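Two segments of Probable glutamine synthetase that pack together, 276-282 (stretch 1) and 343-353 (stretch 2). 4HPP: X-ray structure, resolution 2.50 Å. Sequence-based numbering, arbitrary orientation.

Stretch 1, residues 276-282: ALCALTA
Stretch 2 (343-353) HLAMAAVLIAG

No hydrogen bond joins these two buried helical stretches, and their tightest contact sets a methyl against a backbone oxygen: CD2 of L277 lies 3.1 Å from O of A348. The pair illustrates a general principle, that helices approach closely where one surface is lined with alanine and the other supplies larger apolar side chains.

Helix 276-281 runs nearly antiparallel to helix 343-353, at 162° between their N-to-C directions, with the axes 8.9 Å apart at closest approach. Two CA pairs set the register: L277 CA to A348 CA is 6.5 Å, and T281 CA to A345 CA only 5.1 Å, so the backbones draw together toward the end of the first helix. That helix is kinked and irregular. N of A279 bonds O of A276 at 2.9 Å and N of L280 bonds O of L277 at 3.0 Å, both three residues back; phi falls to -110° at L280 and -114° at T281, and A282 leaves helical geometry at -133/68. The second helix is largely regular, stitched by bonds such as A348 N to L344 O at 2.9 Å.

A348 points toward the first helix, where its CB meets two leucines. L277 (chi1 m, chi2 t) brings CD2 to 3.9 Å from A348 CB, and both its methyls lie near A352 CB, CD1 at 4.1 Å. L280 (chi1 m, chi2 138°, between wells) places CD1 3.7 Å from A348 CB and CD2 4.0 Å from CD2 of L344, whose t, p rotamer carries its end nearer although its CA-to-CB bond points sideways. These contacts are dispersive and shield apolar surface from solvent.

T281 (chi1 p) contributes its methyl: CG2 lies 3.9 Å from CG2 of V349 (chi1 t). Beside it, A345 CB approaches O of L280 at 3.8 Å, where the backbones run closest. Between them the stretches bury 339 Å², both sides summed.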

ATOM      1  N   ALA A 276     -37.429 -38.794  17.920  1.00 57.06           N
ATOM      2  CA  ALA A 276     -36.286 -39.546  17.389  1.00 54.68           C
ATOM      3  C   ALA A 276     -35.640 -38.800  16.222  1.00 55.34           C
ATOM      4  O   ALA A 276     -34.389 -38.811  16.052  1.00 50.88           O
ATOM      5  CB  ALA A 276     -36.732 -40.947  16.933  1.00 49.73           C
ATOM      6  N   LEU A 277     -36.492 -38.186  15.388  1.00 55.66           N
ATOM      7  CA  LEU A 277     -36.008 -37.573  14.156  1.00 55.71           C
ATOM      8  C   LEU A 277     -35.071 -36.445  14.521  1.00 58.96           C
ATOM      9  O   LEU A 277     -34.223 -36.041  13.705  1.00 62.34           O
ATOM     10  CB  LEU A 277     -37.128 -37.024  13.317  1.00 48.88           C
ATOM     11  CG  LEU A 277     -38.047 -37.996  12.609  1.00 46.87           C
ATOM     12  CD1 LEU A 277     -39.171 -37.219  11.904  1.00 40.36           C
ATOM     13  CD2 LEU A 277     -37.244 -38.858  11.671  1.00 46.81           C
ATOM     14  N   CYS A 278     -35.219 -35.961  15.755  1.00 49.23           N
ATOM     15  CA  CYS A 278     -34.380 -34.899  16.218  1.00 53.59           C
ATOM     16  C   CYS A 278     -32.902 -35.276  16.311  1.00 52.00           C
ATOM     17  O   CYS A 278     -32.034 -34.426  16.110  1.00 50.45           O
ATOM     18  CB  CYS A 278     -34.921 -34.332  17.519  1.00 58.96           C
ATOM     19  SG  CYS A 278     -36.473 -33.457  17.191  1.00 60.53           S
ATOM     20  N   ALA A 279     -32.636 -36.549  16.575  1.00 47.11           N
ATOM     21  CA  ALA A 279     -31.283 -37.045  16.690  1.00 48.15           C
ATOM     22  C   ALA A 279     -30.652 -36.990  15.316  1.00 50.61           C
ATOM     23  O   ALA A 279     -29.421 -36.936  15.196  1.00 49.17           O
ATOM     24  CB  ALA A 279     -31.254 -38.478  17.235  1.00 44.03           C
ATOM     25  N   LEU A 280     -31.492 -37.009  14.281  1.00 52.89           N
ATOM     26  CA  LEU A 280     -31.002 -37.042  12.892  1.00 50.01           C
ATOM     27  C   LEU A 280     -31.250 -35.723  12.140  1.00 57.84           C
ATOM     28  O   LEU A 280     -30.636 -35.494  11.099  1.00 65.98           O
ATOM     29  CB  LEU A 280     -31.570 -38.245  12.096  1.00 44.47           C
ATOM     30  CG  LEU A 280     -31.480 -39.675  12.692  1.00 46.83           C
ATOM     31  CD1 LEU A 280     -32.749 -40.474  12.479  1.00 40.18           C
ATOM     32  CD2 LEU A 280     -30.289 -40.483  12.240  1.00 43.93           C
ATOM     33  N   THR A 281     -32.125 -34.846  12.641  1.00 57.44           N
ATOM     34  CA  THR A 281     -32.348 -33.548  11.960  1.00 50.68           C
ATOM     35  C   THR A 281     -31.890 -32.341  12.793  1.00 57.77           C
ATOM     36  O   THR A 281     -31.845 -31.211  12.285  1.00 61.91           O
ATOM     37  CB  THR A 281     -33.813 -33.342  11.601  1.00 47.48           C
ATOM     38  OG1 THR A 281     -34.527 -33.095  12.812  1.00 49.67           O
ATOM     39  CG2 THR A 281     -34.416 -34.568  10.884  1.00 46.70           C
ATOM     40  N   ALA A 282     -31.600 -32.562  14.080  1.00 58.23           N
ATOM     41  CA  ALA A 282     -30.886 -31.572  14.918  1.00 55.41           C
ATOM     42  C   ALA A 282     -29.773 -32.311  15.669  1.00 55.72           C
ATOM     43  O   ALA A 282     -29.836 -32.437  16.884  1.00 59.89           O
ATOM     44  CB  ALA A 282     -31.842 -30.873  15.885  1.00 52.90           C
ATOM     45  N   HIS A 343     -28.899 -35.698   3.090  1.00 46.03           N
ATOM     46  CA  HIS A 343     -29.384 -37.064   2.770  1.00 41.92           C
ATOM     47  C   HIS A 343     -29.834 -37.869   3.904  1.00 46.46           C
ATOM     48  O   HIS A 343     -30.826 -38.563   3.771  1.00 47.18           O
ATOM     49  CB  HIS A 343     -28.278 -37.829   2.158  1.00 43.80           C
ATOM     50  CG  HIS A 343     -27.614 -37.083   1.052  1.00 50.53           C
ATOM     51  ND1 HIS A 343     -26.520 -36.341   1.250  1.00 49.73           N
ATOM     52  CD2 HIS A 343     -27.946 -36.961  -0.296  1.00 45.71           C
ATOM     53  CE1 HIS A 343     -26.162 -35.758   0.071  1.00 49.96           C
ATOM     54  NE2 HIS A 343     -27.032 -36.153  -0.866  1.00 48.27           N
ATOM     55  N   LEU A 344     -29.100 -37.833   5.029  1.00 47.26           N
ATOM     56  CA  LEU A 344     -29.526 -38.578   6.203  1.00 45.51           C
ATOM     57  C   LEU A 344     -30.773 -37.940   6.816  1.00 47.28           C
ATOM     58  O   LEU A 344     -31.751 -38.609   7.141  1.00 51.63           O
ATOM     59  CB  LEU A 344     -28.374 -38.733   7.205  1.00 55.08           C
ATOM     60  CG  LEU A 344     -28.723 -39.419   8.535  1.00 52.86           C
ATOM     61  CD1 LEU A 344     -29.080 -40.868   8.243  1.00 58.71           C
ATOM     62  CD2 LEU A 344     -27.609 -39.313   9.561  1.00 48.86           C
ATOM     63  N   ALA A 345     -30.759 -36.622   6.909  1.00 45.17           N
ATOM     64  CA  ALA A 345     -31.877 -35.901   7.465  1.00 40.69           C
ATOM     65  C   ALA A 345     -33.126 -36.124   6.644  1.00 43.31           C
ATOM     66  O   ALA A 345     -34.141 -36.497   7.222  1.00 48.38           O
ATOM     67  CB  ALA A 345     -31.550 -34.429   7.595  1.00 40.36           C
ATOM     68  N   MET A 346     -33.079 -35.912   5.316  1.00 46.29           N
ATOM     69  CA  MET A 346     -34.289 -36.062   4.487  1.00 39.96           C
ATOM     70  C   MET A 346     -34.774 -37.526   4.526  1.00 45.62           C
ATOM     71  O   MET A 346     -35.947 -37.769   4.791  1.00 50.95           O
ATOM     72  CB  MET A 346     -34.047 -35.557   3.078  1.00 46.64           C
ATOM     73  CG  MET A 346     -35.077 -35.949   1.999  1.00 43.29           C
ATOM     74  SD  MET A 346     -34.624 -35.029   0.530  1.00 47.78           S
ATOM     75  CE  MET A 346     -35.771 -35.674  -0.725  1.00 47.44           C
ATOM     76  N   ALA A 347     -33.872 -38.490   4.318  1.00 42.85           N
ATOM     77  CA  ALA A 347     -34.160 -39.931   4.517  1.00 43.65           C
ATOM     78  C   ALA A 347     -34.896 -40.220   5.808  1.00 48.51           C
ATOM     79  O   ALA A 347     -35.898 -40.914   5.799  1.00 49.24           O
ATOM     80  CB  ALA A 347     -32.876 -40.776   4.475  1.00 47.38           C
ATOM     81  N   ALA A 348     -34.389 -39.706   6.925  1.00 51.54           N
ATOM     82  CA  ALA A 348     -35.029 -39.932   8.232  1.00 50.97           C
ATOM     83  C   ALA A 348     -36.491 -39.442   8.294  1.00 55.90           C
ATOM     84  O   ALA A 348     -37.377 -40.120   8.859  1.00 58.24           O
ATOM     85  CB  ALA A 348     -34.205 -39.307   9.337  1.00 43.87           C
ATOM     86  N   VAL A 349     -36.747 -38.303   7.660  1.00 50.99           N
ATOM     87  CA  VAL A 349     -38.067 -37.689   7.715  1.00 55.42           C
ATOM     88  C   VAL A 349     -39.027 -38.489   6.835  1.00 56.18           C
ATOM     89  O   VAL A 349     -40.146 -38.839   7.256  1.00 60.94           O
ATOM     90  CB  VAL A 349     -38.025 -36.189   7.278  1.00 55.79           C
ATOM     91  CG1 VAL A 349     -39.432 -35.616   7.034  1.00 46.82           C
ATOM     92  CG2 VAL A 349     -37.219 -35.360   8.278  1.00 42.76           C
ATOM     93  N   LEU A 350     -38.576 -38.807   5.628  1.00 52.00           N
ATOM     94  CA  LEU A 350     -39.439 -39.489   4.668  1.00 51.33           C
ATOM     95  C   LEU A 350     -39.769 -40.865   5.215  1.00 57.56           C
ATOM     96  O   LEU A 350     -40.833 -41.412   4.897  1.00 59.56           O
ATOM     97  CB  LEU A 350     -38.782 -39.596   3.298  1.00 51.76           C
ATOM     98  CG  LEU A 350     -38.856 -38.523   2.181  1.00 51.87           C
ATOM     99  CD1 LEU A 350     -37.908 -38.913   1.028  1.00 48.06           C
ATOM    100  CD2 LEU A 350     -40.264 -38.361   1.627  1.00 49.26           C
ATOM    101  N   ILE A 351     -38.876 -41.399   6.066  1.00 56.80           N
ATOM    102  CA  ILE A 351     -39.072 -42.727   6.675  1.00 58.34           C
ATOM    103  C   ILE A 351     -40.287 -42.683   7.594  1.00 63.94           C
ATOM    104  O   ILE A 351     -41.267 -43.416   7.369  1.00 58.74           O
ATOM    105  CB  ILE A 351     -37.817 -43.269   7.435  1.00 55.36           C
ATOM    106  CG1 ILE A 351     -36.858 -43.984   6.472  1.00 52.21           C
ATOM    107  CG2 ILE A 351     -38.221 -44.335   8.435  1.00 52.93           C
ATOM    108  CD1 ILE A 351     -35.447 -44.113   6.978  1.00 42.15           C
ATOM    109  N   ALA A 352     -40.224 -41.806   8.602  1.00 61.45           N
ATOM    110  CA  ALA A 352     -41.259 -41.752   9.620  1.00 68.36           C
ATOM    111  C   ALA A 352     -42.595 -41.442   8.976  1.00 69.71           C
ATOM    112  O   ALA A 352     -43.618 -41.964   9.408  1.00 71.84           O
ATOM    113  CB  ALA A 352     -40.928 -40.728  10.689  1.00 70.12           C
ATOM    114  N   GLY A 353     -42.564 -40.606   7.940  1.00 68.26           N
ATOM    115  CA  GLY A 353     -43.728 -40.315   7.102  1.00 60.02           C
ATOM    116  C   GLY A 353     -44.242 -41.589   6.482  1.00 60.53           C
ATOM    117  O   GLY A 353     -45.441 -41.897   6.593  1.00 65.10           O
TER